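Local coordinates for protein enoyl-CoA hydratase carB homologue (Streptomyces cattleya, PDB 5O34) that probably acts as a crotonase-fold lyase of thienamycin biosynthesis, resembling carboxymethylproline synthase CarB in handling CoA-linked substrates, at residues F185-M189 and F259-L263; I125-D130 and R267-K271; V198-M202 and A216-L220; I151-Q156 and L172-E176; D162-E168 and L220-S226. All coordinates share one frame; numbering follows the deposited sequence.

Interaction 1 (F185-M189 and F259-L263)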
# COMPACT_ATOMS: atom_id res chain seq x y z
N PHE A 185 -5.08 14.51 7.14
CA PHE A 185 -4.95 14.48 5.69
C PHE A 185 -3.60 13.93 5.27
O PHE A 185 -3.54 13.04 4.42
CB PHE A 185 -5.19 15.87 5.10
CG PHE A 185 -6.65 16.21 4.93
CD1 PHE A 185 -7.25 17.20 5.70
CD2 PHE A 185 -7.43 15.53 4.00
CE1 PHE A 185 -8.60 17.52 5.53
CE2 PHE A 185 -8.78 15.85 3.83
CZ PHE A 185 -9.36 16.83 4.60
N GLY A 186 -2.53 14.42 5.90
CA GLY A 186 -1.17 13.99 5.63
C GLY A 186 -0.99 12.51 5.86
O GLY A 186 -0.41 11.82 5.01
N GLY A 187 -1.53 12.01 6.97
CA GLY A 187 -1.51 10.61 7.34
C GLY A 187 -2.22 9.75 6.31
O GLY A 187 -1.65 8.77 5.83
N PHE A 188 -3.44 10.16 5.92
CA PHE A 188 -4.21 9.44 4.89
C PHE A 188 -3.52 9.43 3.52
O PHE A 188 -3.37 8.36 2.90
CB PHE A 188 -5.64 9.98 4.78
CG PHE A 188 -6.42 9.29 3.68
CD1 PHE A 188 -6.99 8.04 3.90
CD2 PHE A 188 -6.52 9.85 2.42
CE1 PHE A 188 -7.64 7.37 2.87
CE2 PHE A 188 -7.19 9.18 1.39
CZ PHE A 188 -7.73 7.93 1.63
N MET A 189 -3.11 10.61 3.03
CA MET A 189 -2.51 10.80 1.71
C MET A 189 -1.14 10.12 1.55
O MET A 189 -0.87 9.59 0.47
CB MET A 189 -2.44 12.29 1.35
CG MET A 189 -3.72 12.80 0.68
SD MET A 189 -3.83 14.60 0.43
CE MET A 189 -4.39 15.04 1.93
N PHE A 259 -9.93 6.71 -3.23
CA PHE A 259 -9.08 7.79 -2.70
C PHE A 259 -9.91 9.05 -2.40
O PHE A 259 -9.73 9.67 -1.34
CB PHE A 259 -7.92 8.08 -3.67
CG PHE A 259 -6.94 9.14 -3.21
CD1 PHE A 259 -5.93 8.83 -2.31
CD2 PHE A 259 -7.02 10.44 -3.70
CE1 PHE A 259 -5.04 9.82 -1.87
CE2 PHE A 259 -6.12 11.42 -3.27
CZ PHE A 259 -5.14 11.10 -2.36
N VAL A 260 -10.84 9.39 -3.31
CA VAL A 260 -11.76 10.53 -3.14
C VAL A 260 -12.69 10.28 -1.92
O VAL A 260 -12.88 11.19 -1.11
CB VAL A 260 -12.55 10.83 -4.45
CG1 VAL A 260 -13.62 11.90 -4.23
CG2 VAL A 260 -11.62 11.23 -5.59
N ALA A 261 -13.21 9.04 -1.79
CA ALA A 261 -14.09 8.64 -0.68
C ALA A 261 -13.35 8.74 0.66
O ALA A 261 -13.94 9.16 1.67
CB ALA A 261 -14.59 7.21 -0.89
N GLY A 262 -12.06 8.40 0.64
CA GLY A 262 -11.18 8.46 1.80
C GLY A 262 -11.01 9.88 2.30
O GLY A 262 -11.11 10.11 3.51
N LEU A 263 -10.78 10.83 1.37
CA LEU A 263 -10.63 12.26 1.64
C LEU A 263 -11.92 12.85 2.21
O LEU A 263 -11.85 13.69 3.11
CB LEU A 263 -10.24 13.03 0.36
CG LEU A 263 -8.82 12.83 -0.22
CD1 LEU A 263 -8.75 13.33 -1.63
CD2 LEU A 263 -7.76 13.52 0.63
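Helices 184-194 and 252-273 of the crotonase-like fold run nearly antiparallel here, and Phe188 spans the gap by pushing its ring against the backbone of Gly262. The short axes are 10.9 Å apart and their directions differ by 161°. Phe188 holds CG anti to the backbone N (chi1 178°), which extends the ring straight across, and its CZ comes to 3.5 Å from Gly262 CA. The peptide carbon of Gly262 lies over one face of that ring, displaced toward the rim, a close approach made possible because glycine carries no side chain on this side. Phe188 also meets the Phe259 ring, with Phe188 CE2 3.9 Å from Phe259 CD1; the planes are inclined at 34°, an oblique meeting. The C-terminal helices of crotonases typically take part in trimer assembly; here helix 252-273 packs on helix 184-194 and, through Phe259, reaches the second subunit, where Arg196 makes a cation-pi contact with the ring. One methyl of Leu263 touches both Phe185 and Met189: its CD2 is 3.9 Å from Phe185 CD2 and equally 3.9 Å from Met189 CE. The side chains of Met189 and Phe259 cross at about a right angle, Met189 CG 3.8 Å from Phe259 CZ. Phe185 also meets Tyr132 of helix 120-137 edge-to-face.

Interaction 2 (I125-D130 and R267-K271)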
# COMPACT_ATOMS: atom_id res chain seq x y z
N ILE A 125 -10.77 23.80 6.59
CA ILE A 125 -10.92 22.37 6.33
C ILE A 125 -11.85 22.10 5.13
O ILE A 125 -11.46 21.35 4.23
CB ILE A 125 -11.35 21.60 7.62
CG1 ILE A 125 -10.28 21.70 8.75
CG2 ILE A 125 -11.75 20.14 7.36
CD1 ILE A 125 -8.76 21.27 8.41
N ASP A 126 -13.03 22.75 5.08
CA ASP A 126 -13.98 22.61 3.97
C ASP A 126 -13.38 23.00 2.62
O ASP A 126 -13.64 22.31 1.64
CB ASP A 126 -15.29 23.38 4.24
CG ASP A 126 -16.26 22.66 5.17
OD1 ASP A 126 -16.51 21.45 4.96
OD2 ASP A 126 -16.80 23.33 6.08
N ASP A 127 -12.56 24.07 2.57
CA ASP A 127 -11.91 24.50 1.32
C ASP A 127 -10.80 23.53 0.90
O ASP A 127 -10.71 23.18 -0.28
CB ASP A 127 -11.39 25.95 1.41
CG ASP A 127 -12.50 27.00 1.52
OD1 ASP A 127 -13.58 26.79 0.92
OD2 ASP A 127 -12.26 28.04 2.18
N ILE A 128 -10.00 23.06 1.89
CA ILE A 128 -8.92 22.07 1.78
C ILE A 128 -9.47 20.77 1.20
O ILE A 128 -8.94 20.26 0.20
CB ILE A 128 -8.27 21.86 3.19
CG1 ILE A 128 -7.48 23.09 3.60
CG2 ILE A 128 -7.38 20.60 3.26
CD1 ILE A 128 -6.20 23.26 2.83
N THR A 129 -10.56 20.26 1.82
CA THR A 129 -11.24 19.03 1.42
C THR A 129 -11.78 19.17 0.00
O THR A 129 -11.59 18.26 -0.80
CB THR A 129 -12.32 18.61 2.45
OG1 THR A 129 -11.79 18.68 3.77
CG2 THR A 129 -12.86 17.21 2.20
N ASP A 130 -12.40 20.32 -0.31
CA ASP A 130 -12.95 20.59 -1.65
C ASP A 130 -11.85 20.66 -2.70
O ASP A 130 -12.05 20.19 -3.81
CB ASP A 130 -13.85 21.85 -1.66
CG ASP A 130 -15.17 21.71 -0.89
OD1 ASP A 130 -15.35 20.69 -0.18
OD2 ASP A 130 -16.01 22.64 -0.99
N ARG A 267 -13.00 14.96 6.33
CA ARG A 267 -13.62 16.28 6.54
C ARG A 267 -14.00 16.55 8.02
O ARG A 267 -13.41 17.44 8.65
CB ARG A 267 -14.81 16.50 5.59
CG ARG A 267 -15.33 17.94 5.54
CD ARG A 267 -16.64 18.09 4.76
NE ARG A 267 -16.50 17.75 3.33
CZ ARG A 267 -16.12 18.61 2.39
NH1 ARG A 267 -15.83 19.87 2.69
NH2 ARG A 267 -16.01 18.21 1.12
N ARG A 268 -14.91 15.74 8.57
CA ARG A 268 -15.37 15.85 9.95
C ARG A 268 -14.24 15.56 10.97
O ARG A 268 -14.12 16.28 11.96
CB ARG A 268 -16.62 14.96 10.14
CG ARG A 268 -16.82 14.33 11.52
CD ARG A 268 -17.58 15.19 12.51
NE ARG A 268 -17.73 14.50 13.80
CZ ARG A 268 -18.46 14.95 14.82
NH1 ARG A 268 -19.13 16.09 14.71
NH2 ARG A 268 -18.53 14.25 15.95
N GLU A 269 -13.42 14.53 10.72
CA GLU A 269 -12.29 14.14 11.57
C GLU A 269 -11.23 15.25 11.72
O GLU A 269 -10.82 15.56 12.84
CB GLU A 269 -11.63 12.85 11.04
CG GLU A 269 -12.42 11.59 11.30
CD GLU A 269 -12.03 10.35 10.51
OE1 GLU A 269 -10.98 10.36 9.83
OE2 GLU A 269 -12.80 9.36 10.57
N ALA A 270 -10.80 15.84 10.58
CA ALA A 270 -9.80 16.93 10.52
C ALA A 270 -10.26 18.17 11.28
O ALA A 270 -9.44 18.85 11.89
CB ALA A 270 -9.50 17.29 9.07
N LYS A 271 -11.58 18.44 11.26
CA LYS A 271 -12.21 19.55 11.97
C LYS A 271 -11.98 19.44 13.48
O LYS A 271 -11.44 20.37 14.08
CB LYS A 271 -13.70 19.64 11.63
CG LYS A 271 -13.97 20.40 10.35
CD LYS A 271 -15.36 20.13 9.81
CE LYS A 271 -15.63 20.94 8.57
NZ LYS A 271 -16.99 20.68 8.04
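Arg267 lies across helix 120-137 with its guanidinium laid over Thr129 and its edge turned to two aspartates. Thr129 CG2 sits at the centre of one guanidinium face, 3.5 Å from Arg267 NH2. In the plane of the group, Arg267 NH1 gives a 2.8 Å hydrogen bond to Asp126 OD1, using the anti lone pair of that oxygen; the carboxylate and guanidinium planes are nearly coplanar, 29° apart. Asp130 is held differently. Its OD1 alone takes both terminal nitrogens of Arg267 end-on, NH2 at 2.9 Å and NH1 at 3.0 Å, and its carboxylate is turned 66° from the guanidinium. The bend at chi3 of Arg267 turns the edge of the group to both carboxylates. Lys271, extended beyond CG, comes to Asp126 at about a right angle, its NZ 3.2 Å from Asp126 OD1 on the syn side and out of the carboxylate plane. Two cationic donors thus grip one oxygen of Asp126, which would probably favour its ionised form. Glu264 gives Arg267 NH2 a further salt-bridge partner. Next to the ion pairs, Ile125 slides past Lys271 in the opposite direction, Ile125 CG2 3.7 Å from Lys271 CG, and the same methyl lies 4.0 Å from Ala270 CB. Beside this apolar patch, Asp126, Asp130, Arg267 and Lys271 form an interhelical salt-bridge network joining helix 120-137 to C-terminal helix 252-273 of the crotonase-like chain.

Interaction 3 (V198-M202 and A216-L220)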
# COMPACT_ATOMS: atom_id res chain seq x y z
N VAL A 198 6.25 4.32 5.42
CA VAL A 198 6.81 5.61 5.01
C VAL A 198 6.00 6.74 5.62
O VAL A 198 6.58 7.67 6.18
CB VAL A 198 7.00 5.72 3.47
CG1 VAL A 198 7.41 7.14 3.06
CG2 VAL A 198 8.05 4.72 2.99
N MET A 199 4.67 6.62 5.60
CA MET A 199 3.79 7.61 6.22
C MET A 199 4.20 7.83 7.70
O MET A 199 4.44 8.97 8.11
CB MET A 199 2.33 7.13 6.13
CG MET A 199 1.32 8.08 6.79
SD MET A 199 0.96 7.74 8.53
CE MET A 199 0.12 6.11 8.41
N GLN A 200 4.29 6.72 8.46
CA GLN A 200 4.63 6.71 9.89
C GLN A 200 6.00 7.26 10.17
O GLN A 200 6.17 8.02 11.12
CB GLN A 200 4.48 5.30 10.46
CG GLN A 200 3.02 4.91 10.67
CD GLN A 200 2.81 3.42 10.81
OE1 GLN A 200 3.60 2.57 10.36
NE2 GLN A 200 1.69 3.05 11.39
N ARG A 201 6.98 6.92 9.31
CA ARG A 201 8.34 7.43 9.43
C ARG A 201 8.33 8.96 9.24
O ARG A 201 8.93 9.67 10.04
CB ARG A 201 9.26 6.77 8.39
CG ARG A 201 9.64 5.32 8.67
CD ARG A 201 10.44 4.73 7.52
NE ARG A 201 11.69 5.47 7.28
CZ ARG A 201 12.29 5.58 6.09
NH1 ARG A 201 11.78 4.99 5.02
NH2 ARG A 201 13.41 6.29 5.98
N MET A 202 7.59 9.45 8.23
CA MET A 202 7.48 10.88 7.92
C MET A 202 6.80 11.70 9.01
O MET A 202 7.35 12.73 9.40
CB MET A 202 6.81 11.11 6.57
CG MET A 202 7.70 10.82 5.41
SD MET A 202 7.00 11.44 3.88
CE MET A 202 7.69 13.13 3.86
N ALA A 216 12.37 6.21 -4.28
CA ALA A 216 12.43 4.82 -3.82
C ALA A 216 11.16 4.44 -3.05
O ALA A 216 10.57 3.38 -3.31
CB ALA A 216 13.66 4.62 -2.95
N ASP A 217 10.69 5.35 -2.17
CA ASP A 217 9.52 5.17 -1.30
C ASP A 217 8.15 5.39 -1.97
O ASP A 217 7.14 5.01 -1.38
CB ASP A 217 9.68 6.04 -0.04
CG ASP A 217 10.83 5.58 0.86
OD1 ASP A 217 11.23 4.40 0.77
OD2 ASP A 217 11.30 6.39 1.69
N GLY A 218 8.12 5.92 -3.20
CA GLY A 218 6.87 6.15 -3.93
C GLY A 218 6.25 7.53 -3.77
O GLY A 218 5.12 7.75 -4.17
N LEU A 219 6.99 8.47 -3.19
CA LEU A 219 6.52 9.85 -3.02
C LEU A 219 6.71 10.67 -4.30
O LEU A 219 6.00 11.65 -4.51
CB LEU A 219 7.21 10.49 -1.83
CG LEU A 219 6.89 9.86 -0.48
CD1 LEU A 219 7.86 10.35 0.57
CD2 LEU A 219 5.47 10.15 -0.06
N LEU A 220 7.66 10.25 -5.15
CA LEU A 220 7.91 10.79 -6.49
C LEU A 220 7.78 9.63 -7.47
O LEU A 220 8.18 8.52 -7.14
CB LEU A 220 9.30 11.43 -6.63
CG LEU A 220 9.58 12.71 -5.83
CD1 LEU A 220 11.00 13.17 -6.07
CD2 LEU A 220 8.59 13.83 -6.14
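With chi1 at 173°, Val198 sets CG1 opposite its backbone N and CG2 beside that nitrogen, a fork that straddles the CB of Asp217 while CG1 also reaches Leu219. Val198 CG2 lies 3.6 Å from Asp217 CG, and Val198 CG1 is 4.1 Å from Leu219 CD1. The same leucine methyl meets Met202 tip to tip, 3.6 Å from Met202 SD; the bend at chi3 of Met202 (89°) then carries its CE on toward Leu172 and Val173. These residues join helix 196-205 to the end of helix 211-217, where Gly218 takes a positive phi and closes the helix with a Schellman motif. Beside the apolar part, Arg201, which also packs on His221 of the third subunit, bends at chi3 and points NH1 toward Asp217 OD2 at 3.6 Å, a long salt bridge with guanidinium and carboxylate planes almost perpendicular. The same OD2 accepts a hydrogen bond from Trp209 NE1, and Trp209 also packs on Arg201, Met202 and Leu219. At this length, and with Trp209 as the stronger partner of OD2, the ion pair probably adds only a weak electrostatic attraction; the contact rests mainly on Val198 against Asp217 and Leu219, with Met202 on Leu219.

Interaction 4 (I151-Q156 and L172-E176)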
# COMPACT_ATOMS: atom_id res chain seq x y z
N ILE A 151 6.12 20.97 1.37
CA ILE A 151 5.84 20.87 2.81
C ILE A 151 4.32 20.94 3.08
O ILE A 151 3.61 21.66 2.38
CB ILE A 151 6.60 22.02 3.56
CG1 ILE A 151 8.11 22.05 3.21
CG2 ILE A 151 6.39 21.98 5.07
CD1 ILE A 151 8.83 23.38 3.61
N GLY A 152 3.87 20.21 4.11
CA GLY A 152 2.48 20.16 4.57
C GLY A 152 1.42 20.14 3.49
O GLY A 152 1.33 19.17 2.73
N VAL A 153 0.65 21.25 3.40
CA VAL A 153 -0.44 21.45 2.42
C VAL A 153 0.09 21.39 0.99
O VAL A 153 -0.58 20.83 0.11
CB VAL A 153 -1.27 22.74 2.73
CG1 VAL A 153 -2.30 23.03 1.64
CG2 VAL A 153 -1.97 22.62 4.09
N GLY A 154 1.31 21.90 0.78
CA GLY A 154 1.99 21.88 -0.52
C GLY A 154 2.20 20.46 -0.99
O GLY A 154 1.81 20.10 -2.11
N LEU A 155 2.77 19.62 -0.11
CA LEU A 155 2.97 18.19 -0.37
C LEU A 155 1.62 17.47 -0.55
O LEU A 155 1.48 16.66 -1.47
CB LEU A 155 3.81 17.54 0.77
CG LEU A 155 4.13 16.03 0.68
CD1 LEU A 155 4.68 15.62 -0.69
CD2 LEU A 155 5.08 15.63 1.79
N GLN A 156 0.61 17.81 0.28
CA GLN A 156 -0.74 17.23 0.21
C GLN A 156 -1.43 17.43 -1.15
O GLN A 156 -2.04 16.50 -1.66
CB GLN A 156 -1.61 17.73 1.37
CG GLN A 156 -1.30 17.03 2.69
CD GLN A 156 -1.75 17.75 3.94
OE1 GLN A 156 -1.07 17.71 4.97
NE2 GLN A 156 -2.91 18.39 3.89
N LEU A 172 10.87 16.71 0.40
CA LEU A 172 9.50 16.45 0.86
C LEU A 172 9.44 16.35 2.40
O LEU A 172 10.27 15.67 2.99
CB LEU A 172 8.99 15.16 0.18
CG LEU A 172 8.41 15.26 -1.26
CD1 LEU A 172 9.30 16.00 -2.24
CD2 LEU A 172 8.16 13.91 -1.82
N VAL A 173 8.49 17.08 3.04
CA VAL A 173 8.36 17.12 4.49
C VAL A 173 6.89 17.16 4.89
O VAL A 173 6.06 17.83 4.27
CB VAL A 173 9.13 18.32 5.16
CG1 VAL A 173 9.70 17.96 6.52
CG2 VAL A 173 10.22 18.89 4.25
N MET A 174 6.60 16.47 6.02
CA MET A 174 5.32 16.49 6.69
C MET A 174 5.64 16.86 8.16
O MET A 174 5.61 15.98 9.00
CB MET A 174 4.59 15.12 6.62
CG MET A 174 3.64 15.00 5.46
SD MET A 174 2.38 16.25 5.34
CE MET A 174 1.67 15.66 4.08
N PRO A 175 6.10 18.12 8.44
CA PRO A 175 6.44 18.51 9.83
C PRO A 175 5.28 18.92 10.79
O PRO A 175 5.57 19.43 11.87
CB PRO A 175 7.41 19.67 9.62
CG PRO A 175 6.90 20.35 8.42
CD PRO A 175 6.22 19.30 7.54
N GLU A 176 4.01 18.73 10.39
CA GLU A 176 2.81 19.07 11.18
C GLU A 176 2.94 18.89 12.71
O GLU A 176 2.58 19.80 13.45
CB GLU A 176 1.58 18.30 10.68
CG GLU A 176 0.84 18.99 9.55
CD GLU A 176 1.38 18.79 8.15
OE1 GLU A 176 2.53 18.29 8.01
OE2 GLU A 176 0.67 19.15 7.19
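Leu155 leans from the first turn of helix 152-158 over the end of strand 171-173, where it meets Leu172, Val173 and Met174. Its CB is 4.2 Å from Val173 O. CG is anti to the backbone N (chi1 180°), and from there the two methyls part. Leu155 CD1 goes to Leu172, 3.8 Å from Leu172 CG, the two side chains crossing at about a right angle. Leu155 CD2 rests 3.5 Å from Val173 O and touches Met174 CG at 4.0 Å. The same Val173 O accepts the hydrogen bond from Gly152 N (3.2 Å), and it also receives a CA-H...O contact from Ile151. Ile151 and Val173 form a parallel bridge, their side chains alongside each other, and Ile151 CG2 continues to Pro175 CD at 3.6 Å. Gly152 has a positive phi, and its CA comes to 3.3 Å from Glu176 OE2, leaving that carboxylate near the helix start. In crotonase relatives the start of this helix supplies a peptide N-H to the oxyanion hole, and a glutamate occupies the position of Glu176, so the pocket probably lies here. Helix 152-158 sits between strand 171-173, which pairs with strand 149-151, and helix 120-137, where Val153 packs on Ile128 and Tyr132; Met174 meets helix 184-194 at Leu190.

Interaction 5 (D162-E168 and L220-S226)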
# COMPACT_ATOMS: atom_id res chain seq x y z
N ASP A 162 -1.70 12.55 -10.30
CA ASP A 162 -1.39 11.23 -10.85
C ASP A 162 0.09 10.96 -11.08
O ASP A 162 0.45 9.81 -11.28
CB ASP A 162 -2.14 11.02 -12.17
CG ASP A 162 -3.60 11.34 -12.06
OD1 ASP A 162 -4.39 10.44 -11.68
OD2 ASP A 162 -3.96 12.52 -12.26
N TYR A 163 0.93 12.01 -11.13
CA TYR A 163 2.36 11.86 -11.40
C TYR A 163 3.12 13.01 -10.79
O TYR A 163 2.87 14.17 -11.12
CB TYR A 163 2.62 11.78 -12.93
CG TYR A 163 3.86 11.02 -13.35
CD1 TYR A 163 3.77 9.73 -13.88
CD2 TYR A 163 5.12 11.62 -13.30
CE1 TYR A 163 4.91 9.05 -14.33
CE2 TYR A 163 6.26 10.94 -13.73
CZ TYR A 163 6.15 9.66 -14.25
OH TYR A 163 7.28 9.00 -14.68
N ARG A 164 4.03 12.70 -9.88
CA ARG A 164 4.86 13.70 -9.23
C ARG A 164 6.28 13.59 -9.78
O ARG A 164 6.94 12.56 -9.65
CB ARG A 164 4.82 13.56 -7.70
CG ARG A 164 3.43 13.83 -7.13
CD ARG A 164 3.33 13.48 -5.66
NE ARG A 164 3.42 12.05 -5.39
CZ ARG A 164 2.41 11.19 -5.49
NH1 ARG A 164 1.21 11.61 -5.88
NH2 ARG A 164 2.59 9.91 -5.21
N LEU A 165 6.70 14.65 -10.46
CA LEU A 165 8.02 14.75 -11.06
C LEU A 165 8.84 15.70 -10.21
O LEU A 165 8.46 16.86 -10.00
CB LEU A 165 7.89 15.25 -12.50
CG LEU A 165 9.16 15.35 -13.34
CD1 LEU A 165 9.77 13.98 -13.61
CD2 LEU A 165 8.86 16.03 -14.63
N GLY A 166 9.94 15.18 -9.68
CA GLY A 166 10.81 15.96 -8.82
C GLY A 166 12.17 16.24 -9.43
O GLY A 166 12.71 15.41 -10.16
N SER A 167 12.71 17.43 -9.13
CA SER A 167 14.07 17.78 -9.52
C SER A 167 14.94 17.19 -8.40
O SER A 167 14.40 16.87 -7.33
CB SER A 167 14.25 19.30 -9.58
OG SER A 167 14.36 19.88 -8.29
N GLU A 168 16.25 17.06 -8.60
CA GLU A 168 17.07 16.52 -7.51
C GLU A 168 17.23 17.53 -6.33
O GLU A 168 17.81 17.18 -5.30
CB GLU A 168 18.39 15.94 -8.02
CG GLU A 168 18.21 14.49 -8.48
CD GLU A 168 18.64 14.15 -9.90
OE1 GLU A 168 18.02 13.25 -10.50
OE2 GLU A 168 19.62 14.76 -10.40
N LEU A 220 7.66 10.25 -5.15
CA LEU A 220 7.91 10.79 -6.49
C LEU A 220 7.78 9.63 -7.47
O LEU A 220 8.18 8.52 -7.14
CB LEU A 220 9.30 11.43 -6.63
CG LEU A 220 9.58 12.71 -5.83
CD1 LEU A 220 11.00 13.17 -6.07
CD2 LEU A 220 8.59 13.83 -6.14
N HIS A 221 7.18 9.89 -8.63
CA HIS A 221 7.02 8.87 -9.67
C HIS A 221 8.30 8.85 -10.50
O HIS A 221 8.64 7.83 -11.09
CB HIS A 221 5.83 9.21 -10.59
CG HIS A 221 4.50 9.06 -9.93
ND1 HIS A 221 4.11 9.86 -8.86
CD2 HIS A 221 3.48 8.22 -10.23
CE1 HIS A 221 2.89 9.47 -8.54
NE2 HIS A 221 2.47 8.49 -9.33
N GLU A 222 9.00 10.00 -10.55
CA GLU A 222 10.20 10.17 -11.34
C GLU A 222 11.02 11.34 -10.84
O GLU A 222 10.47 12.30 -10.28
CB GLU A 222 9.82 10.37 -12.82
CG GLU A 222 10.99 10.45 -13.80
CD GLU A 222 10.62 10.80 -15.23
OE1 GLU A 222 9.46 10.58 -15.64
OE2 GLU A 222 11.53 11.26 -15.97
N THR A 223 12.34 11.25 -11.03
CA THR A 223 13.33 12.28 -10.72
C THR A 223 14.05 12.68 -12.02
O THR A 223 14.22 11.86 -12.92
CB THR A 223 14.35 11.83 -9.66
OG1 THR A 223 15.04 10.65 -10.11
CG2 THR A 223 13.73 11.61 -8.29
N VAL A 224 14.46 13.95 -12.09
CA VAL A 224 15.24 14.54 -13.19
C VAL A 224 16.16 15.61 -12.62
O VAL A 224 15.94 16.08 -11.50
CB VAL A 224 14.38 15.17 -14.33
CG1 VAL A 224 13.79 14.10 -15.25
CG2 VAL A 224 13.30 16.10 -13.79
N ALA A 225 17.17 16.01 -13.40
CA ALA A 225 18.07 17.10 -13.03
C ALA A 225 17.27 18.40 -13.15
O ALA A 225 16.45 18.52 -14.07
CB ALA A 225 19.25 17.13 -14.00
N SER A 226 17.47 19.36 -12.22
CA SER A 226 16.78 20.66 -12.22
C SER A 226 16.66 21.34 -13.61
O SER A 226 15.54 21.74 -13.94
CB SER A 226 17.42 21.62 -11.21
OG SER A 226 17.60 21.02 -9.93
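His221 overlaps Tyr163 in an offset stack, ring centroids 4.9 Å apart and planes inclined at 27°. The overlap is tightened by two CH-pi contacts: His221 CB stands over the centre of the Tyr163 ring, 3.5 Å from its centroid, and Tyr163 CA lies over the imidazole, 3.7 Å from the His221 centroid. His221 CE1 in turn sits over one face of the Arg164 guanidinium, 3.4 Å from Arg164 NH2, while Arg164 NE bonds the Leu219 carbonyl. At the far end of the tyrosine, Tyr163 OH donates to Glu222 OE1 at 2.9 Å, on the anti lone pair, and Arg232 holds the other carboxylate oxygen. Glu222 CG, anti to the backbone N (chi1 -175°), carries its chain alongside Leu165, both pointing the same way. The backbones run parallel: Gly166 N bonds Glu222 O at 3.0 Å and Val224 N bonds Gly166 O at 3.0 Å. Leu220 CD1 lies over Gly166 CA. His221 NE2 bonds Gln200 of the second subunit, so the stacked histidine also serves the trimer interface. The arrangement is the parallel pairing of strand 222-224, outermost within this chain, with strand 163-167 in the main sheet of the crotonase-like core.

Interaction 2 joins the earliest segment, 125-130, to the latest, 267-271, and brackets the other four. Interaction 4 closes before interactions 1 and 3 begin, and the segments of interaction 5 alternate with those of interactions 1 and 4. Interactions 1 and 2 share helix 252-273 and touch through Phe185, their centres 11 Å apart. Interaction 4 meets interaction 1 through Gln156 and interaction 3 through Leu172. Interactions 3 and 5 share Leu220. Interactions 2 and 5 lie farthest apart, about 28 Å between centres, on opposite sides of the chain's centre. Contacts thus run from interaction 2 through 1, 4 and 3 to interaction 5; segments of interactions 1, 2, 3 and 5 reach other subunits, those of interaction 4 do not.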